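Local coordinates for FAA hydrolase family protein (Pseudomonas aeruginosa, PDB 6J5Y) that probably hydrolyses a carbon-carbon bond of fumarylpyruvate, as a member of the FAH superfamily, and holds manganese(II) and pyruvate in its active-site pocket, at residues Y27-N32 / D197-G202; F50-P55 / I132-D137; Y81-V86 / V110-T115. One frame throughout, in Å; residues are numbered along the deposited sequence.

Contact 1: Y27-N32 / D197-G202; sequences YCVGRN and DLVFTG. With PYR (pyruvic acid), chain B.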
loop_
_atom_site.group_PDB
_atom_site.type_symbol
_atom_site.label_atom_id
_atom_site.label_comp_id
_atom_site.label_asym_id
_atom_site.label_seq_id
_atom_site.Cartn_x
_atom_site.Cartn_y
_atom_site.Cartn_z
ATOM N N TYR A 27 3.682 1.459 6.727
ATOM C CA TYR A 27 4.635 2.398 6.104
ATOM C C TYR A 27 4.255 2.448 4.644
ATOM O O TYR A 27 3.854 1.399 4.111
ATOM C CB TYR A 27 6.074 1.930 6.285
ATOM C CG TYR A 27 6.584 1.960 7.704
ATOM C CD1 TYR A 27 6.879 3.160 8.328
ATOM C CD2 TYR A 27 6.718 0.797 8.436
ATOM C CE1 TYR A 27 7.366 3.204 9.624
ATOM C CE2 TYR A 27 7.223 0.822 9.724
ATOM C CZ TYR A 27 7.526 2.027 10.333
ATOM O OH TYR A 27 8.007 2.030 11.610
ATOM N N CYS A 28 4.410 3.618 4.039
ATOM C CA CYS A 28 4.078 3.847 2.624
ATOM C C CYS A 28 5.257 4.588 2.012
ATOM O O CYS A 28 5.848 5.473 2.706
ATOM C CB CYS A 28 2.782 4.636 2.459
ATOM S SG CYS A 28 1.330 3.881 3.233
ATOM N N VAL A 29 5.626 4.203 0.793
ATOM C CA VAL A 29 6.682 4.918 0.023
ATOM C C VAL A 29 5.987 5.804 -1.009
ATOM O O VAL A 29 5.128 5.286 -1.779
ATOM C CB VAL A 29 7.699 3.967 -0.636
ATOM C CG1 VAL A 29 8.864 4.768 -1.203
ATOM C CG2 VAL A 29 8.214 2.899 0.316
ATOM N N GLY A 30 6.327 7.090 -1.013
ATOM C CA GLY A 30 5.802 8.057 -1.989
ATOM C C GLY A 30 6.788 8.301 -3.118
ATOM O O GLY A 30 8.029 8.321 -2.860
ATOM N N ARG A 31 6.254 8.436 -4.328
ATOM C CA ARG A 31 7.000 8.751 -5.579
ATOM C C ARG A 31 8.071 7.684 -5.813
ATOM O O ARG A 31 9.266 8.050 -5.953
ATOM C CB ARG A 31 7.602 10.164 -5.512
ATOM C CG ARG A 31 6.561 11.269 -5.612
ATOM C CD ARG A 31 7.127 12.677 -5.478
ATOM N NE ARG A 31 6.115 13.539 -4.894
ATOM C CZ ARG A 31 6.351 14.610 -4.151
ATOM N NH1 ARG A 31 7.590 14.987 -3.897
ATOM N NH2 ARG A 31 5.334 15.302 -3.663
ATOM N N ASN A 32 7.684 6.401 -5.833
ATOM C CA ASN A 32 8.660 5.296 -5.988
ATOM C C ASN A 32 8.626 4.691 -7.392
ATOM O O ASN A 32 9.245 3.653 -7.575
ATOM C CB ASN A 32 8.452 4.178 -4.962
ATOM C CG ASN A 32 9.744 3.479 -4.606
ATOM O OD1 ASN A 32 10.827 3.973 -4.920
ATOM N ND2 ASN A 32 9.634 2.363 -3.897
ATOM N N ASP A 197 4.753 -5.278 10.639
ATOM C CA ASP A 197 4.847 -4.006 9.885
ATOM C C ASP A 197 4.526 -4.301 8.419
ATOM O O ASP A 197 4.900 -5.413 7.923
ATOM C CB ASP A 197 6.221 -3.353 10.033
ATOM C CG ASP A 197 6.507 -2.678 11.360
ATOM O OD1 ASP A 197 5.591 -2.601 12.231
ATOM O OD2 ASP A 197 7.680 -2.276 11.543
ATOM N N LEU A 198 3.820 -3.381 7.749
ATOM C CA LEU A 198 3.563 -3.492 6.289
ATOM C C LEU A 198 4.273 -2.332 5.620
ATOM O O LEU A 198 4.393 -1.247 6.271
ATOM C CB LEU A 198 2.069 -3.428 5.963
ATOM C CG LEU A 198 1.161 -4.396 6.713
ATOM C CD1 LEU A 198 -0.273 -4.260 6.210
ATOM C CD2 LEU A 198 1.649 -5.833 6.521
ATOM N N VAL A 199 4.769 -2.571 4.411
ATOM C CA VAL A 199 5.315 -1.483 3.554
ATOM C C VAL A 199 4.541 -1.498 2.239
ATOM O O VAL A 199 4.663 -2.468 1.501
ATOM C CB VAL A 199 6.823 -1.620 3.310
ATOM C CG1 VAL A 199 7.378 -0.412 2.544
ATOM C CG2 VAL A 199 7.569 -1.871 4.601
ATOM N N PHE A 200 3.767 -0.438 1.999
ATOM C CA PHE A 200 3.188 -0.060 0.695
ATOM C C PHE A 200 4.329 0.599 -0.100
ATOM O O PHE A 200 4.833 1.629 0.333
ATOM C CB PHE A 200 1.979 0.855 0.919
ATOM C CG PHE A 200 0.696 0.166 1.314
ATOM C CD1 PHE A 200 0.616 -0.571 2.488
ATOM C CD2 PHE A 200 -0.446 0.281 0.529
ATOM C CE1 PHE A 200 -0.568 -1.203 2.850
ATOM C CE2 PHE A 200 -1.632 -0.337 0.905
ATOM C CZ PHE A 200 -1.695 -1.071 2.064
ATOM N N THR A 201 4.769 -0.016 -1.187
ATOM C CA THR A 201 6.028 0.343 -1.878
ATOM C C THR A 201 5.831 1.476 -2.891
ATOM O O THR A 201 6.841 1.839 -3.543
ATOM C CB THR A 201 6.608 -0.897 -2.547
ATOM O OG1 THR A 201 5.631 -1.453 -3.429
ATOM C CG2 THR A 201 7.030 -1.916 -1.508
ATOM N N GLY A 202 4.619 1.999 -3.048
ATOM C CA GLY A 202 4.339 3.144 -3.940
ATOM C C GLY A 202 3.552 2.731 -5.169
ATOM O O GLY A 202 3.417 1.508 -5.440
HETATM C C PYR B . 2.783 7.298 -3.980
HETATM O O PYR B . 2.439 6.099 -3.920
HETATM O OXT PYR B . 3.576 7.719 -4.854
HETATM C CA PYR B . 2.319 8.085 -3.043
HETATM O O3 PYR B . 1.627 7.574 -2.153
HETATM C CB PYR B . 2.586 9.558 -2.938
HETATM O O HOH W 1 8.247 -0.226 12.704
#
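Tyr27 and Cys28 pair in parallel with Val199 and Phe200, the axes of the two short strands running 20° apart. Backbone hydrogen bonds define the pairing: Tyr27 N gives to Leu198 O, Phe200 N to Tyr27 O, and Val29 N to Phe200 O, all at 2.7 to 2.8 Å. Beyond the strands the contact goes on through a side chain. Asn32 ND2 donates to Thr201 O at 2.9 Å, with that oxygen lying in the plane of the amide, while Asn32 OD1 is taken by Trp178 N.

These strands, 26-30 and 198-200, belong to the large mixed sheet at the centre of the FAH fold, and where they end the chain turns into the pyruvate pocket. Arg31 N donates to the carboxylate oxygen OXT of pyruvate at 2.8 Å. Val29 O and the CA of Gly202 both come close to the other carboxylate oxygen, O, so both partners of the contact line this end of the ligand.

Apolar contacts divide by sheet face. On the face of Tyr27 and Val199, Val29 turns CG1 anti to its backbone N (chi1 -171°), which sets CG2 towards the neighbouring strand, 4.1 Å from Val199 CG1. On the face of Cys28 and Phe200, Cys28 SG lies 5.0 Å from the centroid of the Phe200 ring, a sulfur-aromatic contact with an oblique approach, and also packs on Phe200 CB.

At the other end, Asp197 OD2 meets the edge of the Tyr27 ring in its plane, 3.6 Å from CE2, with carboxylate and ring turned 79° apart. The stronger polar partners of these two groups lie elsewhere: Tyr27 OH bonds to Arg25, and Asp197 OD1 makes a salt bridge with Arg24.

Contact 2: F50-P55 / I132-D137; sequences FFFCKP and IGKAFD. With PYR (pyruvic acid), chain B.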
loop_
_atom_site.group_PDB
_atom_site.type_symbol
_atom_site.label_atom_id
_atom_site.label_comp_id
_atom_site.label_asym_id
_atom_site.label_seq_id
_atom_site.Cartn_x
_atom_site.Cartn_y
_atom_site.Cartn_z
ATOM N N PHE A 50 10.122 8.939 -0.469
ATOM C CA PHE A 50 9.888 9.417 0.916
ATOM C C PHE A 50 8.876 8.497 1.606
ATOM O O PHE A 50 8.206 7.645 0.965
ATOM C CB PHE A 50 9.413 10.872 0.918
ATOM C CG PHE A 50 8.136 11.116 0.160
ATOM C CD1 PHE A 50 6.914 10.794 0.715
ATOM C CD2 PHE A 50 8.163 11.662 -1.116
ATOM C CE1 PHE A 50 5.734 11.019 0.027
ATOM C CE2 PHE A 50 6.989 11.863 -1.824
ATOM C CZ PHE A 50 5.774 11.554 -1.238
ATOM N N PHE A 51 8.748 8.675 2.906
ATOM C CA PHE A 51 7.989 7.745 3.772
ATOM C C PHE A 51 6.859 8.489 4.452
ATOM O O PHE A 51 7.079 9.603 4.930
ATOM C CB PHE A 51 8.911 7.114 4.817
ATOM C CG PHE A 51 10.064 6.337 4.242
ATOM C CD1 PHE A 51 9.858 5.389 3.255
ATOM C CD2 PHE A 51 11.363 6.559 4.692
ATOM C CE1 PHE A 51 10.923 4.675 2.723
ATOM C CE2 PHE A 51 12.418 5.833 4.163
ATOM C CZ PHE A 51 12.199 4.892 3.196
ATOM N N PHE A 52 5.695 7.839 4.537
ATOM C CA PHE A 52 4.578 8.256 5.405
ATOM C C PHE A 52 3.924 6.994 5.955
ATOM O O PHE A 52 4.424 5.879 5.656
ATOM C CB PHE A 52 3.605 9.158 4.655
ATOM C CG PHE A 52 2.921 8.541 3.460
ATOM C CD1 PHE A 52 3.534 8.558 2.212
ATOM C CD2 PHE A 52 1.648 8.021 3.567
ATOM C CE1 PHE A 52 2.884 8.067 1.091
ATOM C CE2 PHE A 52 1.011 7.486 2.451
ATOM C CZ PHE A 52 1.644 7.495 1.218
ATOM N N CYS A 53 2.895 7.191 6.768
ATOM C CA CYS A 53 2.246 6.118 7.548
ATOM C C CYS A 53 0.729 6.258 7.483
ATOM O O CYS A 53 0.199 7.345 7.141
ATOM C CB CYS A 53 2.701 6.104 8.993
ATOM S SG CYS A 53 4.462 5.708 9.193
ATOM N N LYS A 54 0.090 5.127 7.722
ATOM C CA LYS A 54 -1.346 5.006 7.984
ATOM C C LYS A 54 -1.457 4.191 9.252
ATOM O O LYS A 54 -0.570 3.394 9.541
ATOM C CB LYS A 54 -2.073 4.273 6.854
ATOM C CG LYS A 54 -1.965 4.923 5.481
ATOM C CD LYS A 54 -2.535 4.034 4.405
ATOM C CE LYS A 54 -2.421 4.642 3.031
ATOM N NZ LYS A 54 -3.688 5.295 2.644
ATOM N N PRO A 55 -2.550 4.360 10.009
ATOM C CA PRO A 55 -2.814 3.461 11.133
ATOM C C PRO A 55 -3.136 2.039 10.628
ATOM O O PRO A 55 -3.742 1.872 9.556
ATOM C CB PRO A 55 -3.981 4.146 11.862
ATOM C CG PRO A 55 -4.662 4.978 10.789
ATOM C CD PRO A 55 -3.555 5.422 9.855
ATOM N N ILE A 132 -4.373 14.003 6.952
ATOM C CA ILE A 132 -5.801 14.167 6.525
ATOM C C ILE A 132 -5.994 13.615 5.096
ATOM O O ILE A 132 -7.107 13.145 4.804
ATOM C CB ILE A 132 -6.318 15.615 6.676
ATOM C CG1 ILE A 132 -5.474 16.623 5.896
ATOM C CG2 ILE A 132 -6.408 16.006 8.149
ATOM C CD1 ILE A 132 -6.100 17.978 5.792
ATOM N N GLY A 133 -4.971 13.675 4.239
ATOM C CA GLY A 133 -4.992 13.127 2.865
ATOM C C GLY A 133 -4.684 11.628 2.771
ATOM O O GLY A 133 -5.172 10.991 1.810
ATOM N N LYS A 134 -3.862 11.076 3.673
ATOM C CA LYS A 134 -3.284 9.708 3.527
ATOM C C LYS A 134 -3.661 8.777 4.679
ATOM O O LYS A 134 -3.651 7.544 4.466
ATOM C CB LYS A 134 -1.757 9.786 3.424
ATOM C CG LYS A 134 -1.234 10.302 2.095
ATOM C CD LYS A 134 -1.604 9.363 0.985
ATOM C CE LYS A 134 -0.837 9.565 -0.299
ATOM N NZ LYS A 134 -1.089 8.428 -1.208
ATOM N N ALA A 135 -3.965 9.287 5.864
ATOM C CA ALA A 135 -3.995 8.425 7.060
ATOM C C ALA A 135 -5.424 8.316 7.582
ATOM O O ALA A 135 -5.603 8.239 8.796
ATOM C CB ALA A 135 -3.025 8.965 8.086
ATOM N N PHE A 136 -6.405 8.270 6.681
ATOM C CA PHE A 136 -7.849 8.400 7.009
ATOM C C PHE A 136 -8.487 7.008 7.051
ATOM O O PHE A 136 -7.799 5.989 6.835
ATOM C CB PHE A 136 -8.537 9.360 6.034
ATOM C CG PHE A 136 -8.520 8.913 4.599
ATOM C CD1 PHE A 136 -7.399 9.132 3.797
ATOM C CD2 PHE A 136 -9.605 8.243 4.054
ATOM C CE1 PHE A 136 -7.387 8.712 2.471
ATOM C CE2 PHE A 136 -9.585 7.814 2.733
ATOM C CZ PHE A 136 -8.484 8.060 1.940
ATOM N N ASP A 137 -9.773 6.992 7.403
ATOM C CA ASP A 137 -10.566 5.774 7.706
ATOM C C ASP A 137 -10.622 4.888 6.449
ATOM O O ASP A 137 -10.883 5.424 5.350
ATOM C CB ASP A 137 -11.940 6.177 8.252
ATOM C CG ASP A 137 -11.885 6.856 9.605
ATOM O OD1 ASP A 137 -10.838 6.730 10.310
ATOM O OD2 ASP A 137 -12.886 7.491 9.970
HETATM C C PYR B . 2.783 7.298 -3.980
HETATM O O PYR B . 2.439 6.099 -3.920
HETATM O OXT PYR B . 3.576 7.719 -4.854
HETATM C CA PYR B . 2.319 8.085 -3.043
HETATM O O3 PYR B . 1.627 7.574 -2.153
HETATM C CB PYR B . 2.586 9.558 -2.938
#
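Lys54 NZ donates to Lys134 O at 2.9 Å, approaching in the plane of that carbonyl, and is held as well by a salt bridge to Asp113 OD1 and a hydrogen bond to Ser139 O. The bond ties strand 50-54 to the C-terminal end of helix 131-134, two elements that wall the pyruvate pocket of this FAH-family protein. The Lys54 chain runs extended until its last torsion, where a bend (chi4 -98°) turns the ammonium group to the carbonyl; on the way CG passes 3.3 Å from Lys134 O.

Lys134 itself crosses the Phe52 ring at about a right angle. CB and CG pass the CD2-CE2 side of the ring. A bend at chi2 (-64°) lays CD against it, Lys134 CD to Phe52 CE2 at 3.5 Å, and the extended remainder passes Phe52 CZ to bring Lys134 NZ to the ketone oxygen O3 of pyruvate, a hydrogen bond of 3.0 Å. With Asp113 OD2 and Thr115 OG1, three acceptors surround NZ. Phe52 presents its ring edge to the same O3, with CZ 3.4 Å away. Beyond the helix end, the Ala135 methyl CB packs 4.0 Å from Pro55 CD.

Contact 3: Y81-V86 / V110-T115; sequences YEIELV and VGLDMT. With MN (manganese (II) ion), chain C; PYR (pyruvic acid), chain B.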
loop_
_atom_site.group_PDB
_atom_site.type_symbol
_atom_site.label_atom_id
_atom_site.label_comp_id
_atom_site.label_asym_id
_atom_site.label_seq_id
_atom_site.Cartn_x
_atom_site.Cartn_y
_atom_site.Cartn_z
ATOM N N TYR A 81 -7.514 6.319 -6.280
ATOM C CA TYR A 81 -6.956 4.951 -6.187
ATOM C C TYR A 81 -5.450 5.059 -6.423
ATOM O O TYR A 81 -5.026 6.020 -7.108
ATOM C CB TYR A 81 -7.582 4.017 -7.222
ATOM C CG TYR A 81 -7.401 4.490 -8.640
ATOM C CD1 TYR A 81 -6.214 4.270 -9.322
ATOM C CD2 TYR A 81 -8.388 5.219 -9.273
ATOM C CE1 TYR A 81 -6.022 4.749 -10.605
ATOM C CE2 TYR A 81 -8.223 5.665 -10.577
ATOM C CZ TYR A 81 -7.038 5.433 -11.246
ATOM O OH TYR A 81 -6.859 5.894 -12.520
ATOM N N GLU A 82 -4.691 4.135 -5.829
ATOM C CA GLU A 82 -3.250 3.901 -6.116
ATOM C C GLU A 82 -2.934 2.422 -5.881
ATOM O O GLU A 82 -2.905 2.043 -4.677
ATOM C CB GLU A 82 -2.369 4.703 -5.154
ATOM C CG GLU A 82 -2.495 6.215 -5.223
ATOM C CD GLU A 82 -1.439 6.964 -4.419
ATOM O OE1 GLU A 82 -0.650 6.313 -3.741
ATOM O OE2 GLU A 82 -1.435 8.200 -4.439
ATOM N N ILE A 83 -2.688 1.608 -6.928
ATOM C CA ILE A 83 -2.352 0.161 -6.739
ATOM C C ILE A 83 -0.896 0.064 -6.271
ATOM O O ILE A 83 -0.063 0.866 -6.752
ATOM C CB ILE A 83 -2.640 -0.668 -8.007
ATOM C CG1 ILE A 83 -2.750 -2.157 -7.695
ATOM C CG2 ILE A 83 -1.626 -0.406 -9.100
ATOM C CD1 ILE A 83 -3.877 -2.502 -6.749
ATOM N N GLU A 84 -0.587 -0.855 -5.346
ATOM C CA GLU A 84 0.777 -0.949 -4.762
ATOM C C GLU A 84 1.068 -2.400 -4.361
ATOM O O GLU A 84 0.137 -3.078 -3.845
ATOM C CB GLU A 84 0.924 -0.016 -3.549
ATOM C CG GLU A 84 0.434 1.400 -3.772
ATOM C CD GLU A 84 1.097 2.496 -2.943
ATOM O OE1 GLU A 84 1.997 2.183 -2.099
ATOM O OE2 GLU A 84 0.728 3.671 -3.158
ATOM N N LEU A 85 2.307 -2.841 -4.598
ATOM C CA LEU A 85 2.884 -4.037 -3.936
ATOM C C LEU A 85 3.093 -3.731 -2.450
ATOM O O LEU A 85 3.748 -2.718 -2.120
ATOM C CB LEU A 85 4.194 -4.447 -4.608
ATOM C CG LEU A 85 4.964 -5.586 -3.935
ATOM C CD1 LEU A 85 4.270 -6.916 -4.130
ATOM C CD2 LEU A 85 6.384 -5.646 -4.464
ATOM N N VAL A 86 2.554 -4.609 -1.608
ATOM C CA VAL A 86 2.729 -4.561 -0.145
ATOM C C VAL A 86 3.642 -5.707 0.225
ATOM O O VAL A 86 3.369 -6.872 -0.177
ATOM C CB VAL A 86 1.407 -4.614 0.645
ATOM C CG1 VAL A 86 1.667 -4.442 2.132
ATOM C CG2 VAL A 86 0.403 -3.573 0.169
ATOM N N VAL A 110 -1.449 -7.528 -2.700
ATOM C CA VAL A 110 -1.928 -6.377 -3.511
ATOM C C VAL A 110 -2.572 -5.363 -2.561
ATOM O O VAL A 110 -3.409 -5.785 -1.766
ATOM C CB VAL A 110 -2.949 -6.834 -4.566
ATOM C CG1 VAL A 110 -3.314 -5.687 -5.500
ATOM C CG2 VAL A 110 -2.456 -8.060 -5.321
ATOM N N GLY A 111 -2.220 -4.080 -2.668
ATOM C CA GLY A 111 -2.813 -3.032 -1.834
ATOM C C GLY A 111 -3.257 -1.828 -2.632
ATOM O O GLY A 111 -2.766 -1.635 -3.744
ATOM N N LEU A 112 -4.138 -1.034 -2.031
ATOM C CA LEU A 112 -4.582 0.277 -2.543
ATOM C C LEU A 112 -4.264 1.344 -1.492
ATOM O O LEU A 112 -4.734 1.240 -0.335
ATOM C CB LEU A 112 -6.081 0.232 -2.825
ATOM C CG LEU A 112 -6.502 -0.367 -4.160
ATOM C CD1 LEU A 112 -7.982 -0.703 -4.139
ATOM C CD2 LEU A 112 -6.188 0.608 -5.295
ATOM N N ASP A 113 -3.498 2.345 -1.898
ATOM C CA ASP A 113 -3.219 3.523 -1.061
ATOM C C ASP A 113 -4.287 4.554 -1.418
ATOM O O ASP A 113 -3.991 5.491 -2.212
ATOM C CB ASP A 113 -1.761 3.954 -1.237
ATOM C CG ASP A 113 -1.449 5.246 -0.515
ATOM O OD1 ASP A 113 -2.270 5.641 0.356
ATOM O OD2 ASP A 113 -0.404 5.862 -0.832
ATOM N N MET A 114 -5.485 4.398 -0.855
ATOM C CA MET A 114 -6.624 5.288 -1.193
ATOM C C MET A 114 -6.309 6.674 -0.595
ATOM O O MET A 114 -5.603 6.764 0.433
ATOM C CB MET A 114 -7.962 4.721 -0.705
ATOM C CG MET A 114 -8.285 3.346 -1.307
ATOM S SD MET A 114 -8.319 3.365 -3.129
ATOM C CE MET A 114 -9.530 4.654 -3.438
ATOM N N THR A 115 -6.636 7.738 -1.315
ATOM C CA THR A 115 -6.025 9.071 -1.068
ATOM C C THR A 115 -7.094 10.157 -1.212
ATOM O O THR A 115 -7.774 10.128 -2.221
ATOM C CB THR A 115 -4.861 9.316 -2.042
ATOM O OG1 THR A 115 -3.862 8.319 -1.802
ATOM C CG2 THR A 115 -4.237 10.682 -1.890
HETATM MN MN MN C . 0.943 5.508 -2.510
HETATM C C PYR B . 2.783 7.298 -3.980
HETATM O O PYR B . 2.439 6.099 -3.920
HETATM O OXT PYR B . 3.576 7.719 -4.854
HETATM C CA PYR B . 2.319 8.085 -3.043
HETATM O O3 PYR B . 1.627 7.574 -2.153
HETATM C CB PYR B . 2.586 9.558 -2.938
HETATM O O HOH W 2 2.434 4.773 -1.123
#
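The manganese site of this FAH-family protein is built on two antiparallel neighbours of the large mixed sheet, strands 79-89 and 105-116, the first supplying Glu82 and Glu84, the second Asp113. Glu84 OE2 binds the ion at 2.0 Å, and Glu82 OE1 and Asp113 OD2 each bind it at 2.2 Å. Pyruvate chelates through O and O3, and water 2 makes the sixth ligand. Directions from the ion give a distorted octahedron: Glu82 OE1 stands opposite water 2, Glu84 OE2 opposite pyruvate O3, and Asp113 OD2 opposite pyruvate O.

Each carboxylate uses one oxygen on the metal. The Glu82 and Asp113 side chains lie side by side, their planes 78° apart, and Glu82 OE1 comes within 3.0 Å of Asp113 OD2 because both bind the same ion. Asp113 reaches it with CG anti to its backbone N (chi1 174°). The second oxygens have other partners: Glu84 OE1 accepts from the metal-bound water 2 at 2.8 Å and from Gly202 N, Glu82 OE2 pairs with Arg117, and Asp113 OD1 with Lys54.

Backbone pairing sets the register. Gly111 N gives to Glu84 O at 2.8 Å, Glu84 N returns a bond to Gly111 O, and Asp113 N reaches Glu82 O at 2.9 Å, locking the ligand-bearing residues together. On the face of the sheet carrying Ile83, Val110 and Leu112, packing is tight: Ile83 CD1 sits 3.5 Å from Val110 CG1, closer than usual for two carbons, and also touches Leu112 CD2. This face is covered by strands 158-163 and 215-220. Past the strand pairing, Thr115 OG1 takes a hydrogen bond from Lys134 NZ and donates back to Asp113 O at 2.9 Å, lying above the carbonyl plane.

All three contacts reach one mixed sheet, contact 2 through strand 50-54 alone, its other side being the end of helix 131-134. Strand 50-54 pairs with 26-30, 26-30 with 198-200, 198-200 with 79-89, and 79-89 with 105-116. Contact 1 lies between the others in strand order, its centre about 10 Å from that of contact 2 and 9 Å from that of contact 3; contacts 2 and 3, about 12 Å apart, also join directly where both lysines meet Asp113. Along the chain the pairs are concentric, 81-86/110-115 innermost and 27-32/197-202 outermost. Residues far apart in sequence converge on one pyruvate: contact 3 supplies the manganese ligands, contact 2 the lysine and aromatic wall, contact 1 backbone around the carboxylate.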